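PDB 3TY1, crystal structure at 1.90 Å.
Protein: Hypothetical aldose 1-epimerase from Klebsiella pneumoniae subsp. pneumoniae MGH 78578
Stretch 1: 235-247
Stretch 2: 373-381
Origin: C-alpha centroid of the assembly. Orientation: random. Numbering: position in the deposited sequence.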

ATOM      1  N   PHE A 235     -24.031   8.341  22.694  1.00 38.55           N
ATOM      2  CA  PHE A 235     -22.903   7.417  22.483  1.00 40.67           C
ATOM      3  C   PHE A 235     -21.854   7.494  23.607  1.00 42.96           C
ATOM      4  O   PHE A 235     -21.272   6.470  23.987  1.00 45.67           O
ATOM      5  CB  PHE A 235     -22.252   7.726  21.115  1.00 38.47           C
ATOM      6  CG  PHE A 235     -21.223   6.737  20.692  1.00 40.52           C
ATOM      7  CD1 PHE A 235     -21.584   5.610  19.941  1.00 41.87           C
ATOM      8  CD2 PHE A 235     -19.873   6.935  21.011  1.00 38.87           C
ATOM      9  CE1 PHE A 235     -20.607   4.693  19.506  1.00 37.47           C
ATOM     10  CE2 PHE A 235     -18.903   6.037  20.592  1.00 35.64           C
ATOM     11  CZ  PHE A 235     -19.265   4.907  19.847  1.00 38.81           C
ATOM     12  N   ASN A 236     -21.632   8.709  24.115  1.00 41.90           N
ATOM     13  CA  ASN A 236     -20.678   9.000  25.201  1.00 42.06           C
ATOM     14  C   ASN A 236     -21.178  10.194  26.032  1.00 43.03           C
ATOM     15  O   ASN A 236     -22.259  10.739  25.768  1.00 43.68           O
ATOM     16  CB  ASN A 236     -19.279   9.249  24.608  1.00 44.41           C
ATOM     17  CG  ASN A 236     -19.245  10.408  23.578  1.00 41.96           C
ATOM     18  OD1 ASN A 236     -20.180  11.199  23.471  1.00 40.36           O
ATOM     19  ND2 ASN A 236     -18.150  10.504  22.836  1.00 40.58           N
ATOM     20  N   ASP A 237     -20.397  10.599  27.033  1.00 47.62           N
ATOM     21  CA  ASP A 237     -20.766  11.695  27.920  1.00 49.06           C
ATOM     22  C   ASP A 237     -20.933  13.026  27.203  1.00 48.49           C
ATOM     23  O   ASP A 237     -21.834  13.810  27.529  1.00 47.19           O
ATOM     24  CB  ASP A 237     -19.721  11.835  29.053  1.00 53.47           C
ATOM     25  CG  ASP A 237     -19.810  10.697  30.093  1.00 58.72           C
ATOM     26  OD1 ASP A 237     -20.877  10.048  30.246  1.00 66.12           O
ATOM     27  OD2 ASP A 237     -18.791  10.451  30.770  1.00 76.84           O
ATOM     28  N   TYR A 238     -20.110  13.245  26.187  1.00 47.45           N
ATOM     29  CA  TYR A 238     -20.154  14.476  25.441  1.00 46.76           C
ATOM     30  C   TYR A 238     -21.484  14.637  24.741  1.00 46.22           C
ATOM     31  O   TYR A 238     -21.979  15.748  24.670  1.00 48.40           O
ATOM     32  CB  TYR A 238     -19.008  14.546  24.443  1.00 45.22           C
ATOM     33  CG  TYR A 238     -18.985  15.818  23.645  1.00 45.28           C
ATOM     34  CD1 TYR A 238     -18.593  17.024  24.234  1.00 49.14           C
ATOM     35  CD2 TYR A 238     -19.321  15.825  22.284  1.00 39.70           C
ATOM     36  CE1 TYR A 238     -18.566  18.219  23.499  1.00 47.42           C
ATOM     37  CE2 TYR A 238     -19.299  17.015  21.550  1.00 39.80           C
ATOM     38  CZ  TYR A 238     -18.906  18.209  22.165  1.00 45.51           C
ATOM     39  OH  TYR A 238     -18.877  19.373  21.436  1.00 44.01           O
ATOM     40  N   ALA A 239     -22.071  13.544  24.246  1.00 45.39           N
ATOM     41  CA  ALA A 239     -23.370  13.618  23.570  1.00 45.06           C
ATOM     42  C   ALA A 239     -24.566  13.826  24.531  1.00 44.62           C
ATOM     43  O   ALA A 239     -25.667  14.112  24.074  1.00 44.12           O
ATOM     44  CB  ALA A 239     -23.594  12.401  22.699  1.00 41.10           C
ATOM     45  N   LYS A 240     -24.377  13.672  25.834  1.00 45.93           N
ATOM     46  CA  LYS A 240     -25.500  13.825  26.778  1.00 47.13           C
ATOM     47  C   LYS A 240     -26.183  15.182  26.636  1.00 47.96           C
ATOM     48  O   LYS A 240     -27.380  15.241  26.697  1.00 49.38           O
ATOM     49  CB  LYS A 240     -25.062  13.631  28.238  1.00 49.78           C
ATOM     50  CG  LYS A 240     -24.892  12.182  28.683  1.00 51.44           C
ATOM     51  CD  LYS A 240     -24.198  12.129  30.071  1.00 61.45           C
ATOM     52  CE  LYS A 240     -24.285  10.755  30.722  1.00 64.73           C
ATOM     53  NZ  LYS A 240     -23.717  10.726  32.093  1.00 71.39           N
ATOM     54  N   SER A 241     -25.425  16.260  26.415  1.00 46.97           N
ATOM     55  CA  SER A 241     -26.020  17.597  26.321  1.00 49.92           C
ATOM     56  C   SER A 241     -26.954  17.813  25.110  1.00 48.14           C
ATOM     57  O   SER A 241     -27.833  18.679  25.150  1.00 52.04           O
ATOM     58  CB  SER A 241     -24.942  18.693  26.405  1.00 50.67           C
ATOM     59  OG  SER A 241     -24.445  19.032  25.149  1.00 60.42           O
ATOM     60  N   GLY A 242     -26.787  17.007  24.066  1.00 45.41           N
ATOM     61  CA  GLY A 242     -27.617  17.052  22.869  1.00 43.13           C
ATOM     62  C   GLY A 242     -28.813  16.119  22.852  1.00 44.52           C
ATOM     63  O   GLY A 242     -29.615  16.192  21.929  1.00 41.96           O
ATOM     64  N   LEU A 243     -28.978  15.276  23.875  1.00 45.70           N
ATOM     65  CA  LEU A 243     -30.037  14.265  23.847  1.00 46.46           C
ATOM     66  C   LEU A 243     -31.434  14.879  23.760  1.00 49.38           C
ATOM     67  O   LEU A 243     -32.223  14.481  22.914  1.00 44.29           O
ATOM     68  CB  LEU A 243     -29.930  13.341  25.054  1.00 48.69           C
ATOM     69  CG  LEU A 243     -30.917  12.172  25.135  1.00 51.15           C
ATOM     70  CD1 LEU A 243     -30.687  11.185  24.000  1.00 46.71           C
ATOM     71  CD2 LEU A 243     -30.774  11.511  26.520  1.00 47.16           C
ATOM     72  N   LYS A 244     -31.733  15.869  24.601  1.00 52.89           N
ATOM     73  CA  LYS A 244     -33.074  16.497  24.580  1.00 54.16           C
ATOM     74  C   LYS A 244     -33.406  17.081  23.181  1.00 54.02           C
ATOM     75  O   LYS A 244     -34.559  17.018  22.765  1.00 53.30           O
ATOM     76  CB  LYS A 244     -33.243  17.549  25.686  1.00 56.40           C
ATOM     77  N   THR A 245     -32.404  17.580  22.437  1.00 49.55           N
ATOM     78  CA  THR A 245     -32.656  18.168  21.106  1.00 47.29           C
ATOM     79  C   THR A 245     -32.168  17.248  19.972  1.00 46.11           C
ATOM     80  O   THR A 245     -31.736  17.720  18.897  1.00 43.85           O
ATOM     81  CB  THR A 245     -32.020  19.590  20.981  1.00 47.12           C
ATOM     82  OG1 THR A 245     -30.595  19.490  21.122  1.00 46.32           O
ATOM     83  CG2 THR A 245     -32.575  20.536  22.042  1.00 52.84           C
ATOM     84  N   TRP A 246     -32.271  15.934  20.188  1.00 45.83           N
ATOM     85  CA  TRP A 246     -31.829  14.957  19.183  1.00 42.83           C
ATOM     86  C   TRP A 246     -32.455  15.152  17.819  1.00 40.68           C
ATOM     87  O   TRP A 246     -31.795  14.914  16.821  1.00 40.74           O
ATOM     88  CB  TRP A 246     -32.030  13.503  19.653  1.00 46.15           C
ATOM     89  CG  TRP A 246     -33.465  13.053  19.865  1.00 45.24           C
ATOM     90  CD1 TRP A 246     -34.205  13.152  21.024  1.00 49.73           C
ATOM     91  CD2 TRP A 246     -34.312  12.414  18.909  1.00 46.80           C
ATOM     92  NE1 TRP A 246     -35.453  12.642  20.834  1.00 45.16           N
ATOM     93  CE2 TRP A 246     -35.556  12.168  19.552  1.00 46.03           C
ATOM     94  CE3 TRP A 246     -34.162  12.052  17.555  1.00 46.51           C
ATOM     95  CZ2 TRP A 246     -36.642  11.568  18.895  1.00 47.71           C
ATOM     96  CZ3 TRP A 246     -35.238  11.433  16.903  1.00 48.94           C
ATOM     97  CH2 TRP A 246     -36.465  11.201  17.576  1.00 50.27           C
ATOM     98  N   GLN A 247     -33.702  15.622  17.774  1.00 39.52           N
ATOM     99  CA  GLN A 247     -34.428  15.770  16.520  1.00 42.27           C
ATOM    100  C   GLN A 247     -34.000  16.982  15.680  1.00 41.99           C
ATOM    101  O   GLN A 247     -34.402  17.056  14.535  1.00 41.71           O
ATOM    102  CB  GLN A 247     -35.937  15.906  16.768  1.00 45.98           C
ATOM    103  CG  GLN A 247     -36.583  14.716  17.496  1.00 54.98           C
ATOM    104  CD  GLN A 247     -38.024  14.978  17.970  1.00 67.48           C
ATOM    105  OE1 GLN A 247     -38.254  15.608  19.020  1.00 66.74           O
ATOM    106  NE2 GLN A 247     -38.990  14.453  17.228  1.00 47.78           N
ATOM    107  N   LYS A 373     -44.072   5.721  23.399  1.00 60.91           N
ATOM    108  CA  LYS A 373     -43.309   6.848  23.943  1.00 63.38           C
ATOM    109  C   LYS A 373     -41.829   6.664  23.574  1.00 62.44           C
ATOM    110  O   LYS A 373     -41.313   5.528  23.512  1.00 61.03           O
ATOM    111  CB  LYS A 373     -43.500   6.948  25.472  1.00 67.46           C
ATOM    112  N   VAL A 374     -41.161   7.773  23.246  1.00 62.51           N
ATOM    113  CA  VAL A 374     -39.710   7.754  23.024  1.00 59.74           C
ATOM    114  C   VAL A 374     -39.045   7.815  24.413  1.00 59.96           C
ATOM    115  O   VAL A 374     -39.286   8.757  25.166  1.00 62.35           O
ATOM    116  CB  VAL A 374     -39.238   8.940  22.112  1.00 58.16           C
ATOM    117  CG1 VAL A 374     -37.716   8.962  21.961  1.00 52.68           C
ATOM    118  CG2 VAL A 374     -39.896   8.850  20.733  1.00 56.04           C
ATOM    119  N   ALA A 375     -38.271   6.785  24.764  1.00 57.54           N
ATOM    120  CA  ALA A 375     -37.452   6.797  25.983  1.00 56.67           C
ATOM    121  C   ALA A 375     -36.125   7.483  25.635  1.00 52.76           C
ATOM    122  O   ALA A 375     -35.403   6.993  24.776  1.00 50.50           O
ATOM    123  CB  ALA A 375     -37.192   5.363  26.502  1.00 55.23           C
ATOM    124  N   GLU A 376     -35.828   8.619  26.268  1.00 51.25           N
ATOM    125  CA  GLU A 376     -34.534   9.295  26.138  1.00 52.37           C
ATOM    126  C   GLU A 376     -33.723   8.876  27.370  1.00 53.10           C
ATOM    127  O   GLU A 376     -33.926   9.402  28.474  1.00 56.20           O
ATOM    128  CB  GLU A 376     -34.699  10.816  26.042  1.00 54.07           C
ATOM    129  CG  GLU A 376     -35.478  11.285  24.803  1.00 54.25           C
ATOM    130  CD  GLU A 376     -35.667  12.808  24.690  1.00 61.43           C
ATOM    131  OE1 GLU A 376     -35.139  13.569  25.521  1.00 66.51           O
ATOM    132  OE2 GLU A 376     -36.343  13.250  23.732  1.00 60.21           O
ATOM    133  N   ASN A 377     -32.835   7.901  27.174  1.00 50.57           N
ATOM    134  CA  ASN A 377     -32.008   7.327  28.243  1.00 53.81           C
ATOM    135  C   ASN A 377     -30.680   8.024  28.291  1.00 55.10           C
ATOM    136  O   ASN A 377     -29.985   8.022  27.294  1.00 50.59           O
ATOM    137  CB  ASN A 377     -31.801   5.836  27.973  1.00 52.80           C
ATOM    138  CG  ASN A 377     -33.101   5.104  27.900  1.00 56.66           C
ATOM    139  OD1 ASN A 377     -34.061   5.526  28.516  1.00 56.18           O
ATOM    140  ND2 ASN A 377     -33.162   4.038  27.125  1.00 54.09           N
ATOM    141  N   GLU A 378     -30.328   8.596  29.444  1.00 55.63           N
ATOM    142  CA  GLU A 378     -29.110   9.408  29.577  1.00 58.56           C
ATOM    143  C   GLU A 378     -27.796   8.647  29.645  1.00 58.40           C
ATOM    144  O   GLU A 378     -26.747   9.213  29.296  1.00 58.11           O
ATOM    145  CB  GLU A 378     -29.198  10.331  30.797  1.00 62.48           C
ATOM    146  CG  GLU A 378     -30.145  11.499  30.570  1.00 72.57           C
ATOM    147  CD  GLU A 378     -30.632  12.105  31.855  1.00 84.54           C
ATOM    148  OE1 GLU A 378     -29.787  12.409  32.727  1.00 92.81           O
ATOM    149  OE2 GLU A 378     -31.861  12.267  31.994  1.00 91.95           O
ATOM    150  N   THR A 379     -27.840   7.393  30.078  1.00 56.68           N
ATOM    151  CA  THR A 379     -26.629   6.605  30.253  1.00 57.35           C
ATOM    152  C   THR A 379     -26.226   5.943  28.942  1.00 55.68           C
ATOM    153  O   THR A 379     -27.036   5.225  28.355  1.00 57.36           O
ATOM    154  CB  THR A 379     -26.815   5.512  31.305  1.00 59.97           C
ATOM    155  OG1 THR A 379     -27.311   6.119  32.489  1.00 62.72           O
ATOM    156  CG2 THR A 379     -25.496   4.807  31.625  1.00 61.13           C
ATOM    157  N   PRO A 380     -24.973   6.168  28.485  1.00 52.96           N
ATOM    158  CA  PRO A 380     -24.468   5.437  27.316  1.00 51.28           C
ATOM    159  C   PRO A 380     -24.520   3.935  27.561  1.00 52.29           C
ATOM    160  O   PRO A 380     -24.309   3.504  28.696  1.00 54.39           O
ATOM    161  CB  PRO A 380     -23.005   5.902  27.215  1.00 49.41           C
ATOM    162  CG  PRO A 380     -22.963   7.192  27.914  1.00 50.17           C
ATOM    163  CD  PRO A 380     -23.955   7.094  29.024  1.00 51.53           C
ATOM    164  N   ILE A 381     -24.816   3.155  26.521  1.00 50.03           N
ATOM    165  CA  ILE A 381     -24.917   1.694  26.648  1.00 51.45           C
ATOM    166  C   ILE A 381     -23.551   1.002  26.777  1.00 52.28           C
ATOM    167  O   ILE A 381     -23.485  -0.149  27.206  1.00 50.72           O
ATOM    168  CB  ILE A 381     -25.772   1.056  25.512  1.00 51.51           C
ATOM    169  CG1 ILE A 381     -25.110   1.148  24.146  1.00 50.21           C
ATOM    170  CG2 ILE A 381     -27.168   1.694  25.439  1.00 53.30           C
ATOM    171  CD1 ILE A 381     -26.013   0.607  23.067  1.00 45.98           C
TER

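The two stretches lie far apart in sequence, and their backbones run alongside each other without exchanging a backbone hydrogen bond. Stretch 1 is a compact, coiled segment. Residues 237 to 241 have helical phi/psi values but lack the regular bonds of an alpha-helix; the amide-to-carbonyl links reach back three residues, as in Lys240 N to Asp237 O (3.1 Å) and Gly242 N to Ala239 O (3.1 Å). A type I turn from Leu243 to Trp246 closes the segment, with Trp246 N bonded to Leu243 O at 3.1 Å. At the start, Asn236 OD1 accepts a hydrogen bond from Ala239 N (3.1 Å), a role that its short amide side chain fills well. Stretch 2 is more extended, with a short strand at 375-376. The CA atoms of Phe235 and Pro380 are 5.5 Å apart, those of Lys240 and Glu378 6.4 Å, and those of Leu243 and Glu376 7.1 Å, so the two chains run in opposite directions, with the gap widening along this series.

The close end suits proline. Its CA-to-CB bond points toward stretch 1, and the compact ring packs on backbone as much as on side chains: Pro380 CB lies 3.7 Å from Phe235 O, and Pro380 CG 4.0 Å from Asn236 C. Phe235 itself directs its CA-to-CB bond away, so it meets the proline through its main chain.

Next along, Lys240 reaches across with an extended chain. Its CE is 3.2 Å from Glu378 O and 4.0 Å from Pro380 CD, so its aliphatic part provides the packing, while NZ forms a salt bridge with Asp237 OD1 at 3.5 Å within its own stretch. The hydrogen bond in that pair is weak. Glu378 O is buried by the contact and finds no hydrogen-bonding partner.

Leu243, also buried, points its CA-to-CB bond toward stretch 2. Its CD2 lies 3.7 Å from Asn377 O, 4.0 Å from Glu376 CB and 4.1 Å from Glu378 CG; its branched end puts a methyl against the aliphatic carbons of Glu376 and Glu378 and the carbonyl oxygen of Asn377.

At the far end, Glu376 has its CA-to-CB bond toward stretch 1, and its carboxylate comes near the turn. Trp246 NE1 donates a weak hydrogen bond to Glu376 OE2 (3.1 Å, angle 135°), with the carboxylate oxygen at the ring edge, near its plane; the bent angle means the N-H does not aim straight at OE2, which leaves the bond weak. Trp246 also offers carbon surface: its CZ2 lies 4.2 Å from Val374 CG1. Indole suits the place because it carries an N-H donor on a largely apolar ring, so one side chain can meet both a carboxylate and a methyl group.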